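PDB 6M9M: AlkD2 from Streptococcus mutans, which is of unknown function but binds inosine-5'-monophosphate and belongs to the HEAT-like repeat family of DNA glycosylases. Local coordinates for residues R8-F13 with S49-V54; Q25-D30 with R55-F60; H121-A126 with E155-Y160. All coordinates share one frame; numbering follows the deposited sequence.

Contact 1 of 3, residues R8-F13 with S49-V54; sequences RLEKDF and SDVYQV
Ser49 OG donates to Glu10 OE2 at 2.7 Å, the one direct hydrogen bond between residues 8-13 and 49-54. The hydroxyl comes to the anti side of the carboxylate, 18° out of its plane. Glu10 starts with CG anti to its own carbonyl carbon (chi1 -70°), and the extended chain beyond carries the carboxylate across to the loop. A water also donates to OE2 and accepts from Asp50 N at 3.0 Å, so two donors grip this one oxygen. Asp50 OD1 lies 4.4 Å from Glu10 OE2, a like-charge approach that the serine and the water would be expected to ease. The same Ser49 OG accepts from Val51 N at an N-H...O angle of 159°, forming an ST turn. Val51 is the N-cap residue of helix 52-65; Ser49 OG, donating to Glu10 while it accepts from Val51 N, links the start of that helix to helix 2-13 within the all-helical, HEAT-like repeat fold. The apolar part lies beside this polar end. Val54 CG2 presses against the backbone of helix 2-13, 3.6 Å from Glu10 N, and also touches Leu9 CB. Val51 CG2 packs on Glu10 CG at 3.8 Å. Farther along, Phe13 CB meets Gln53 CB at 3.6 Å, while the Phe13 ring approaches Val54 CG2 obliquely. Gln53 CG lies 3.3 Å from Phe13 O, and the bend at chi2 brings CD equally close to that oxygen; its amide NE2 is instead hydrogen-bonded to Ile16 O. The Gln53 side chain is about 10 Å from the bound inosinic acid.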
loop_
_atom_site.group_PDB
_atom_site.type_symbol
_atom_site.label_atom_id
_atom_site.label_comp_id
_atom_site.label_asym_id
_atom_site.label_seq_id
_atom_site.Cartn_x
_atom_site.Cartn_y
_atom_site.Cartn_z
ATOM N N ARG A 8 26.520 -6.564 0.982
ATOM C CA ARG A 8 26.757 -5.613 -0.100
ATOM C C ARG A 8 25.596 -4.636 -0.252
ATOM O O ARG A 8 25.815 -3.439 -0.470
ATOM C CB ARG A 8 27.019 -6.346 -1.418
ATOM C CG ARG A 8 28.379 -7.021 -1.499
ATOM C CD ARG A 8 28.813 -7.223 -2.945
ATOM N NE ARG A 8 30.170 -7.755 -3.037
ATOM C CZ ARG A 8 30.841 -7.912 -4.174
ATOM N NH1 ARG A 8 30.286 -7.573 -5.331
ATOM N NH2 ARG A 8 32.071 -8.406 -4.155
ATOM N N LEU A 9 24.351 -5.124 -0.157
ATOM C CA LEU A 9 23.197 -4.233 -0.211
ATOM C C LEU A 9 23.253 -3.194 0.903
ATOM O O LEU A 9 22.904 -2.029 0.697
ATOM C CB LEU A 9 21.911 -5.054 -0.117
ATOM C CG LEU A 9 21.675 -6.053 -1.253
ATOM C CD1 LEU A 9 20.438 -6.901 -0.918
ATOM C CD2 LEU A 9 21.481 -5.351 -2.565
ATOM N N GLU A 10 23.669 -3.604 2.102
ATOM C CA GLU A 10 23.769 -2.663 3.208
ATOM C C GLU A 10 24.779 -1.569 2.896
ATOM O O GLU A 10 24.515 -0.384 3.126
ATOM C CB GLU A 10 24.127 -3.421 4.489
ATOM C CG GLU A 10 22.970 -4.306 4.980
ATOM C CD GLU A 10 23.300 -5.159 6.189
ATOM O OE1 GLU A 10 24.493 -5.370 6.477
ATOM O OE2 GLU A 10 22.361 -5.636 6.852
ATOM N N LYS A 11 25.933 -1.941 2.341
ATOM C CA LYS A 11 26.918 -0.937 1.960
ATOM C C LYS A 11 26.375 -0.026 0.868
ATOM O O LYS A 11 26.556 1.198 0.917
ATOM C CB LYS A 11 28.193 -1.627 1.490
ATOM C CG LYS A 11 29.355 -0.677 1.293
ATOM C CD LYS A 11 30.625 -1.427 0.915
ATOM C CE LYS A 11 30.787 -1.555 -0.593
ATOM N NZ LYS A 11 31.238 -0.277 -1.213
ATOM N N ASP A 12 25.700 -0.603 -0.125
ATOM C CA ASP A 12 25.220 0.184 -1.255
ATOM C C ASP A 12 24.119 1.169 -0.843
ATOM O O ASP A 12 24.038 2.275 -1.393
ATOM C CB ASP A 12 24.684 -0.753 -2.343
ATOM C CG ASP A 12 25.767 -1.605 -3.001
ATOM O OD1 ASP A 12 26.977 -1.323 -2.836
ATOM O OD2 ASP A 12 25.387 -2.563 -3.723
ATOM N N PHE A 13 23.246 0.793 0.103
ATOM C CA PHE A 13 22.022 1.544 0.334
ATOM C C PHE A 13 21.972 2.354 1.628
ATOM O O PHE A 13 21.070 3.191 1.774
ATOM C CB PHE A 13 20.809 0.597 0.385
ATOM C CG PHE A 13 20.492 -0.121 -0.909
ATOM C CD1 PHE A 13 20.907 0.364 -2.134
ATOM C CD2 PHE A 13 19.737 -1.283 -0.884
ATOM C CE1 PHE A 13 20.587 -0.308 -3.306
ATOM C CE2 PHE A 13 19.417 -1.959 -2.054
ATOM C CZ PHE A 13 19.845 -1.467 -3.266
ATOM N N SER A 49 17.486 -7.150 8.044
ATOM C CA SER A 49 18.549 -6.168 8.167
ATOM C C SER A 49 18.143 -5.029 9.091
ATOM O O SER A 49 16.993 -4.583 9.096
ATOM C CB SER A 49 18.855 -5.606 6.784
ATOM O OG SER A 49 19.845 -4.599 6.847
ATOM N N ASP A 50 19.109 -4.532 9.858
ATOM C CA ASP A 50 18.927 -3.301 10.618
ATOM C C ASP A 50 19.160 -2.051 9.766
ATOM O O ASP A 50 19.102 -0.938 10.296
ATOM C CB ASP A 50 19.780 -3.291 11.891
ATOM C CG ASP A 50 21.262 -3.354 11.625
ATOM O OD1 ASP A 50 21.675 -3.265 10.450
ATOM O OD2 ASP A 50 22.018 -3.497 12.616
ATOM N N VAL A 51 19.365 -2.218 8.465
ATOM C CA VAL A 51 19.465 -1.107 7.522
ATOM C C VAL A 51 18.109 -0.976 6.845
ATOM O O VAL A 51 17.715 -1.844 6.057
ATOM C CB VAL A 51 20.597 -1.337 6.510
ATOM C CG1 VAL A 51 20.641 -0.214 5.497
ATOM C CG2 VAL A 51 21.941 -1.473 7.247
ATOM N N TYR A 52 17.370 0.098 7.142
ATOM C CA TYR A 52 15.979 0.158 6.678
ATOM C C TYR A 52 15.893 0.171 5.150
ATOM O O TYR A 52 14.923 -0.332 4.578
ATOM C CB TYR A 52 15.219 1.324 7.309
ATOM C CG TYR A 52 15.473 2.694 6.700
ATOM C CD1 TYR A 52 14.854 3.078 5.524
ATOM C CD2 TYR A 52 16.330 3.608 7.310
ATOM C CE1 TYR A 52 15.087 4.318 4.960
ATOM C CE2 TYR A 52 16.554 4.848 6.763
ATOM C CZ TYR A 52 15.934 5.210 5.592
ATOM O OH TYR A 52 16.166 6.450 5.045
ATOM N N GLN A 53 16.905 0.714 4.470
ATOM C CA GLN A 53 16.897 0.714 3.015
ATOM C C GLN A 53 16.975 -0.698 2.443
ATOM O O GLN A 53 16.409 -0.965 1.380
ATOM C CB GLN A 53 18.043 1.579 2.483
ATOM C CG GLN A 53 17.990 3.056 2.881
ATOM C CD GLN A 53 18.775 3.373 4.141
ATOM O OE1 GLN A 53 18.954 2.514 5.003
ATOM N NE2 GLN A 53 19.232 4.621 4.262
ATOM N N VAL A 54 17.666 -1.614 3.129
ATOM C CA VAL A 54 17.686 -3.014 2.708
ATOM C C VAL A 54 16.337 -3.675 2.982
ATOM O O VAL A 54 15.869 -4.499 2.190
ATOM C CB VAL A 54 18.870 -3.748 3.361
ATOM C CG1 VAL A 54 18.844 -5.235 3.045
ATOM C CG2 VAL A 54 20.180 -3.151 2.878
HETATM O O HOH W 1 21.761 -6.004 9.939
#

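Contact 2 of 3, residues Q25-D30 with R55-F60; sequences QRALTD and RMYAVF
Ala27 sits in the tight part of this helix pair, where its CB comes to 3.6 Å from Phe60 CB and also touches Tyr57 CD2. The small side chain is consistent with the close approach of helices 21-32 and 52-65: over these segments their axes come to 8.6 Å and cross at -45°. Phe60 contributes mainly its CB, since its ring leads away from residues 25-30, toward Phe20 and Val90. With CG anti to the backbone N (chi1 163°), the Tyr57 ring is directed to helix 21-32 and lies against the neighbouring turn, with CE2 3.5 Å from Ala27 N and the backbone carbon of Arg26 at its edge. At the far end of the ring, Tyr57 OH donates to Asp30 OD2 at 2.7 Å, using the anti lone pair of that oxygen. The two side chains cross at about a right angle, with carboxylate and ring planes 74° apart. Leu9 of helix 2-13 and Leu42 of helix 36-47 also pack on Tyr57, so the phenol is wedged among several helices of the HEAT-like array. The contact is looser toward Arg26, whose aliphatic CG only grazes Tyr57 CE2 at 3.9 Å while the guanidinium turns to a salt bridge with Asp12. Beyond it, Gln25 and Thr29 lie on the solvent side of helix 21-32. Asp30 OD2 has a second hydrogen-bond partner in the hydroxyl of Tyr5, and two phenol groups on a single carboxylate oxygen would be expected to stabilise its negative charge.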
loop_
_atom_site.group_PDB
_atom_site.type_symbol
_atom_site.label_atom_id
_atom_site.label_comp_id
_atom_site.label_asym_id
_atom_site.label_seq_id
_atom_site.Cartn_x
_atom_site.Cartn_y
_atom_site.Cartn_z
ATOM N N GLN A 25 14.719 -0.769 -8.219
ATOM C CA GLN A 25 15.336 -1.310 -9.425
ATOM C C GLN A 25 16.225 -2.508 -9.111
ATOM O O GLN A 25 16.244 -3.482 -9.868
ATOM C CB GLN A 25 16.109 -0.223 -10.168
ATOM C CG GLN A 25 16.685 -0.702 -11.495
ATOM C CD GLN A 25 15.633 -1.321 -12.413
ATOM O OE1 GLN A 25 14.676 -0.657 -12.820
ATOM N NE2 GLN A 25 15.800 -2.604 -12.727
ATOM N N ARG A 26 16.956 -2.470 -7.995
ATOM C CA ARG A 26 17.768 -3.627 -7.628
ATOM C C ARG A 26 16.887 -4.841 -7.349
ATOM O O ARG A 26 17.193 -5.953 -7.793
ATOM C CB ARG A 26 18.621 -3.290 -6.407
ATOM C CG ARG A 26 19.751 -4.271 -6.149
ATOM C CD ARG A 26 20.943 -4.070 -7.110
ATOM N NE ARG A 26 22.107 -4.776 -6.593
ATOM C CZ ARG A 26 23.013 -4.248 -5.776
ATOM N NH1 ARG A 26 22.926 -2.980 -5.398
ATOM N NH2 ARG A 26 24.025 -4.994 -5.358
ATOM N N ALA A 27 15.785 -4.652 -6.618
ATOM C CA ALA A 27 14.870 -5.755 -6.360
ATOM C C ALA A 27 14.296 -6.318 -7.657
ATOM O O ALA A 27 14.212 -7.544 -7.828
ATOM C CB ALA A 27 13.748 -5.286 -5.435
ATOM N N LEU A 28 13.877 -5.450 -8.582
ATOM C CA LEU A 28 13.318 -5.936 -9.840
ATOM C C LEU A 28 14.337 -6.775 -10.600
ATOM O O LEU A 28 14.010 -7.851 -11.108
ATOM C CB LEU A 28 12.821 -4.769 -10.682
ATOM C CG LEU A 28 12.081 -5.185 -11.961
ATOM C CD1 LEU A 28 10.941 -6.167 -11.695
ATOM C CD2 LEU A 28 11.548 -3.925 -12.617
ATOM N N THR A 29 15.578 -6.286 -10.708
ATOM C CA THR A 29 16.631 -7.034 -11.384
ATOM C C THR A 29 16.842 -8.396 -10.742
ATOM O O THR A 29 16.925 -9.418 -11.433
ATOM C CB THR A 29 17.930 -6.230 -11.347
ATOM O OG1 THR A 29 17.752 -5.018 -12.087
ATOM C CG2 THR A 29 19.086 -7.025 -11.949
ATOM N N ASP A 30 16.937 -8.428 -9.416
ATOM C CA ASP A 30 17.228 -9.688 -8.736
ATOM C C ASP A 30 16.057 -10.659 -8.841
ATOM O O ASP A 30 16.260 -11.864 -9.008
ATOM C CB ASP A 30 17.606 -9.412 -7.281
ATOM C CG ASP A 30 18.939 -8.682 -7.141
ATOM O OD1 ASP A 30 19.736 -8.676 -8.108
ATOM O OD2 ASP A 30 19.193 -8.126 -6.050
ATOM N N ARG A 55 15.664 -3.286 4.072
ATOM C CA ARG A 55 14.303 -3.763 4.272
ATOM C C ARG A 55 13.364 -3.247 3.186
ATOM O O ARG A 55 12.458 -3.969 2.764
ATOM C CB ARG A 55 13.791 -3.397 5.664
ATOM C CG ARG A 55 14.638 -3.961 6.791
ATOM C CD ARG A 55 13.860 -4.112 8.069
ATOM N NE ARG A 55 13.258 -2.875 8.565
ATOM C CZ ARG A 55 13.913 -1.955 9.265
ATOM N NH1 ARG A 55 15.209 -2.100 9.524
ATOM N NH2 ARG A 55 13.276 -0.882 9.705
ATOM N N MET A 56 13.567 -2.012 2.712
ATOM C CA MET A 56 12.791 -1.517 1.573
ATOM C C MET A 56 12.966 -2.419 0.359
ATOM O O MET A 56 11.987 -2.830 -0.269
ATOM C CB MET A 56 13.203 -0.086 1.237
ATOM C CG MET A 56 12.775 0.975 2.244
ATOM S SD MET A 56 13.521 2.597 1.973
ATOM C CE MET A 56 13.052 2.911 0.283
ATOM N N TYR A 57 14.218 -2.724 0.014
ATOM C CA TYR A 57 14.527 -3.678 -1.054
ATOM C C TYR A 57 13.778 -4.993 -0.851
ATOM O O TYR A 57 13.167 -5.531 -1.782
ATOM C CB TYR A 57 16.049 -3.873 -1.083
ATOM C CG TYR A 57 16.538 -5.091 -1.816
ATOM C CD1 TYR A 57 16.679 -6.293 -1.155
ATOM C CD2 TYR A 57 16.853 -5.046 -3.170
ATOM C CE1 TYR A 57 17.133 -7.420 -1.800
ATOM C CE2 TYR A 57 17.316 -6.178 -3.830
ATOM C CZ TYR A 57 17.437 -7.368 -3.137
ATOM O OH TYR A 57 17.888 -8.518 -3.738
ATOM N N ALA A 58 13.814 -5.521 0.375
ATOM C CA ALA A 58 13.167 -6.794 0.667
ATOM C C ALA A 58 11.664 -6.727 0.448
ATOM O O ALA A 58 11.057 -7.699 -0.022
ATOM C CB ALA A 58 13.457 -7.203 2.109
ATOM N N VAL A 59 11.040 -5.609 0.830
ATOM C CA VAL A 59 9.595 -5.468 0.668
ATOM C C VAL A 59 9.219 -5.340 -0.803
ATOM O O VAL A 59 8.181 -5.863 -1.226
ATOM C CB VAL A 59 9.047 -4.343 1.560
ATOM C CG1 VAL A 59 7.559 -4.165 1.358
ATOM C CG2 VAL A 59 9.353 -4.655 3.032
ATOM N N PHE A 60 10.046 -4.671 -1.615
ATOM C CA PHE A 60 9.811 -4.728 -3.056
ATOM C C PHE A 60 9.850 -6.178 -3.547
ATOM O O PHE A 60 9.015 -6.592 -4.360
ATOM C CB PHE A 60 10.806 -3.856 -3.843
ATOM C CG PHE A 60 10.501 -2.374 -3.809
ATOM C CD1 PHE A 60 9.328 -1.885 -4.360
ATOM C CD2 PHE A 60 11.399 -1.471 -3.264
ATOM C CE1 PHE A 60 9.047 -0.520 -4.340
ATOM C CE2 PHE A 60 11.124 -0.110 -3.251
ATOM C CZ PHE A 60 9.949 0.364 -3.795
#

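Contact 3 of 3, residues H121-A126 with E155-Y160; sequences HTRRAA and EDVSEY
Arg123 and Asp156 meet tip to tip in a side-on salt bridge, with guanidinium and carboxylate planes nearly coplanar. Arg123 NE donates to Asp156 OD2 at 2.7 Å, meeting its syn lone pair. Arg123 NH2 donates to Asp156 OD1 at 2.9 Å in an almost straight bond (175°). Asp156 OD1 accepts a second bond from Ser158 N through its anti lone pair, closing an Asx turn just before helix 159-175, whose N-cap is Ser158. One carboxylate thus orders both the loop and its link to helix 120-129. A water accepts from Arg124 NE and donates to Tyr160 O at 2.7 Å, bridging the segments. Packing follows outward: the Arg124 guanidinium runs parallel to the Tyr160 ring (7°), Arg124 NE 3.4 Å from Tyr160 CZ above the rim and the rest reaching over the hydroxyl. With CG anti to the backbone N (chi1 -168°), Arg124 sets CG over the ring, 3.8 Å from its centroid, a CH-pi contact, while NH2 is salt-bridged to Glu89. His121 CD2 touches Tyr160 CE2 at 3.8 Å, the rings oblique. In this HEAT-like solenoid, the arrangement joins helix 120-129 to the start of helix 159-175 beside the nucleotide pocket, with the Tyr160 side chain about 6 Å from bound inosinic acid.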
loop_
_atom_site.group_PDB
_atom_site.type_symbol
_atom_site.label_atom_id
_atom_site.label_comp_id
_atom_site.label_asym_id
_atom_site.label_seq_id
_atom_site.Cartn_x
_atom_site.Cartn_y
_atom_site.Cartn_z
ATOM N N HIS A 121 -1.476 -0.171 10.010
ATOM C CA HIS A 121 -0.554 -0.085 8.884
ATOM C C HIS A 121 -0.993 -0.968 7.726
ATOM O O HIS A 121 -0.728 -0.639 6.567
ATOM C CB HIS A 121 0.859 -0.451 9.322
ATOM C CG HIS A 121 1.442 0.499 10.319
ATOM N ND1 HIS A 121 1.421 0.251 11.671
ATOM C CD2 HIS A 121 2.021 1.714 10.164
ATOM C CE1 HIS A 121 1.979 1.265 12.307
ATOM N NE2 HIS A 121 2.350 2.166 11.417
ATOM N N THR A 122 -1.650 -2.086 8.021
ATOM C CA THR A 122 -2.209 -2.917 6.957
ATOM C C THR A 122 -3.330 -2.175 6.241
ATOM O O THR A 122 -3.386 -2.150 5.009
ATOM C CB THR A 122 -2.737 -4.223 7.562
ATOM O OG1 THR A 122 -1.697 -4.873 8.314
ATOM C CG2 THR A 122 -3.264 -5.168 6.483
ATOM N N ARG A 123 -4.222 -1.544 7.006
ATOM C CA ARG A 123 -5.328 -0.807 6.404
ATOM C C ARG A 123 -4.810 0.351 5.562
ATOM O O ARG A 123 -5.280 0.567 4.437
ATOM C CB ARG A 123 -6.258 -0.286 7.507
ATOM C CG ARG A 123 -6.849 -1.385 8.381
ATOM C CD ARG A 123 -8.036 -0.940 9.205
ATOM N NE ARG A 123 -7.777 0.135 10.152
ATOM C CZ ARG A 123 -7.232 -0.023 11.351
ATOM N NH1 ARG A 123 -6.809 -1.223 11.747
ATOM N NH2 ARG A 123 -7.094 1.021 12.139
ATOM N N ARG A 124 -3.815 1.085 6.077
ATOM C CA ARG A 124 -3.276 2.225 5.341
ATOM C C ARG A 124 -2.523 1.771 4.098
ATOM O O ARG A 124 -2.565 2.447 3.070
ATOM C CB ARG A 124 -2.373 3.066 6.254
ATOM C CG ARG A 124 -1.982 4.441 5.701
ATOM C CD ARG A 124 -0.685 4.396 4.905
ATOM N NE ARG A 124 -0.232 5.746 4.587
ATOM C CZ ARG A 124 0.852 6.031 3.871
ATOM N NH1 ARG A 124 1.589 5.050 3.381
ATOM N NH2 ARG A 124 1.183 7.292 3.633
ATOM N N ALA A 125 -1.831 0.624 4.158
ATOM C CA ALA A 125 -1.108 0.171 2.973
ATOM C C ALA A 125 -2.057 -0.060 1.809
ATOM O O ALA A 125 -1.738 0.267 0.653
ATOM C CB ALA A 125 -0.313 -1.092 3.273
ATOM N N ALA A 126 -3.240 -0.609 2.090
ATOM C CA ALA A 126 -4.214 -0.822 1.022
ATOM C C ALA A 126 -4.823 0.490 0.543
ATOM O O ALA A 126 -4.944 0.719 -0.670
ATOM C CB ALA A 126 -5.304 -1.777 1.493
ATOM N N GLU A 155 -14.486 6.366 9.589
ATOM C CA GLU A 155 -14.482 6.396 11.046
ATOM C C GLU A 155 -13.253 5.697 11.637
ATOM O O GLU A 155 -13.253 5.344 12.821
ATOM C CB GLU A 155 -15.749 5.741 11.620
ATOM C CG GLU A 155 -17.079 6.396 11.239
ATOM C CD GLU A 155 -17.338 7.717 11.928
ATOM O OE1 GLU A 155 -16.544 8.131 12.817
ATOM O OE2 GLU A 155 -18.361 8.352 11.599
ATOM N N ASP A 156 -12.209 5.476 10.838
ATOM C CA ASP A 156 -11.067 4.723 11.334
ATOM C C ASP A 156 -10.470 5.372 12.581
ATOM O O ASP A 156 -10.354 6.597 12.678
ATOM C CB ASP A 156 -9.994 4.605 10.257
ATOM C CG ASP A 156 -9.069 3.430 10.498
ATOM O OD1 ASP A 156 -8.110 3.557 11.286
ATOM O OD2 ASP A 156 -9.329 2.371 9.893
ATOM N N VAL A 157 -10.043 4.534 13.522
ATOM C CA VAL A 157 -9.447 5.040 14.753
ATOM C C VAL A 157 -8.099 5.719 14.527
ATOM O O VAL A 157 -7.673 6.522 15.353
ATOM C CB VAL A 157 -9.312 3.918 15.810
ATOM C CG1 VAL A 157 -10.671 3.301 16.139
ATOM C CG2 VAL A 157 -8.323 2.855 15.364
ATOM N N SER A 158 -7.412 5.427 13.428
ATOM C CA SER A 158 -6.049 5.888 13.197
ATOM C C SER A 158 -6.029 7.131 12.317
ATOM O O SER A 158 -6.565 7.121 11.211
ATOM C CB SER A 158 -5.258 4.778 12.500
ATOM O OG SER A 158 -4.088 5.280 11.891
ATOM N N GLU A 159 -5.364 8.187 12.788
ATOM C CA GLU A 159 -5.228 9.395 11.976
ATOM C C GLU A 159 -4.439 9.126 10.697
ATOM O O GLU A 159 -4.735 9.690 9.637
ATOM C CB GLU A 159 -4.586 10.532 12.770
ATOM C CG GLU A 159 -4.584 11.838 11.984
ATOM C CD GLU A 159 -4.159 13.023 12.812
ATOM O OE1 GLU A 159 -3.352 12.843 13.745
ATOM O OE2 GLU A 159 -4.644 14.138 12.534
ATOM N N TYR A 160 -3.419 8.275 10.783
ATOM C CA TYR A 160 -2.628 7.889 9.622
ATOM C C TYR A 160 -3.516 7.280 8.553
ATOM O O TYR A 160 -3.418 7.625 7.374
ATOM C CB TYR A 160 -1.572 6.896 10.117
ATOM C CG TYR A 160 -0.540 6.361 9.129
ATOM C CD1 TYR A 160 0.381 7.203 8.524
ATOM C CD2 TYR A 160 -0.408 4.994 8.913
ATOM C CE1 TYR A 160 1.374 6.697 7.676
ATOM C CE2 TYR A 160 0.568 4.487 8.090
ATOM C CZ TYR A 160 1.457 5.335 7.469
ATOM O OH TYR A 160 2.443 4.781 6.662
HETATM O O HOH W 2 -1.430 8.226 5.596
#

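How the contacts relate
Contacts 1 and 2 share helix 52-65 and form one continuous buried region near the N-terminus, their centres 11 Å apart. A salt bridge from Asp12 to Arg26 joins them, and Leu9 packs on both Tyr57 and Arg26. Each sets a single hydroxyl-to-carboxylate bond beside apolar packing, but contact 1 grips the start of the helix through its preceding loop, whereas contact 2 pairs helix with helix. Contact 3 stands apart, about 25 Å from contact 2 between centres, on the opposite side of the chain's centre. It is only partly buried, and its chemistry is more polar, arginines meeting a carboxylate and an aromatic ring near the ligand.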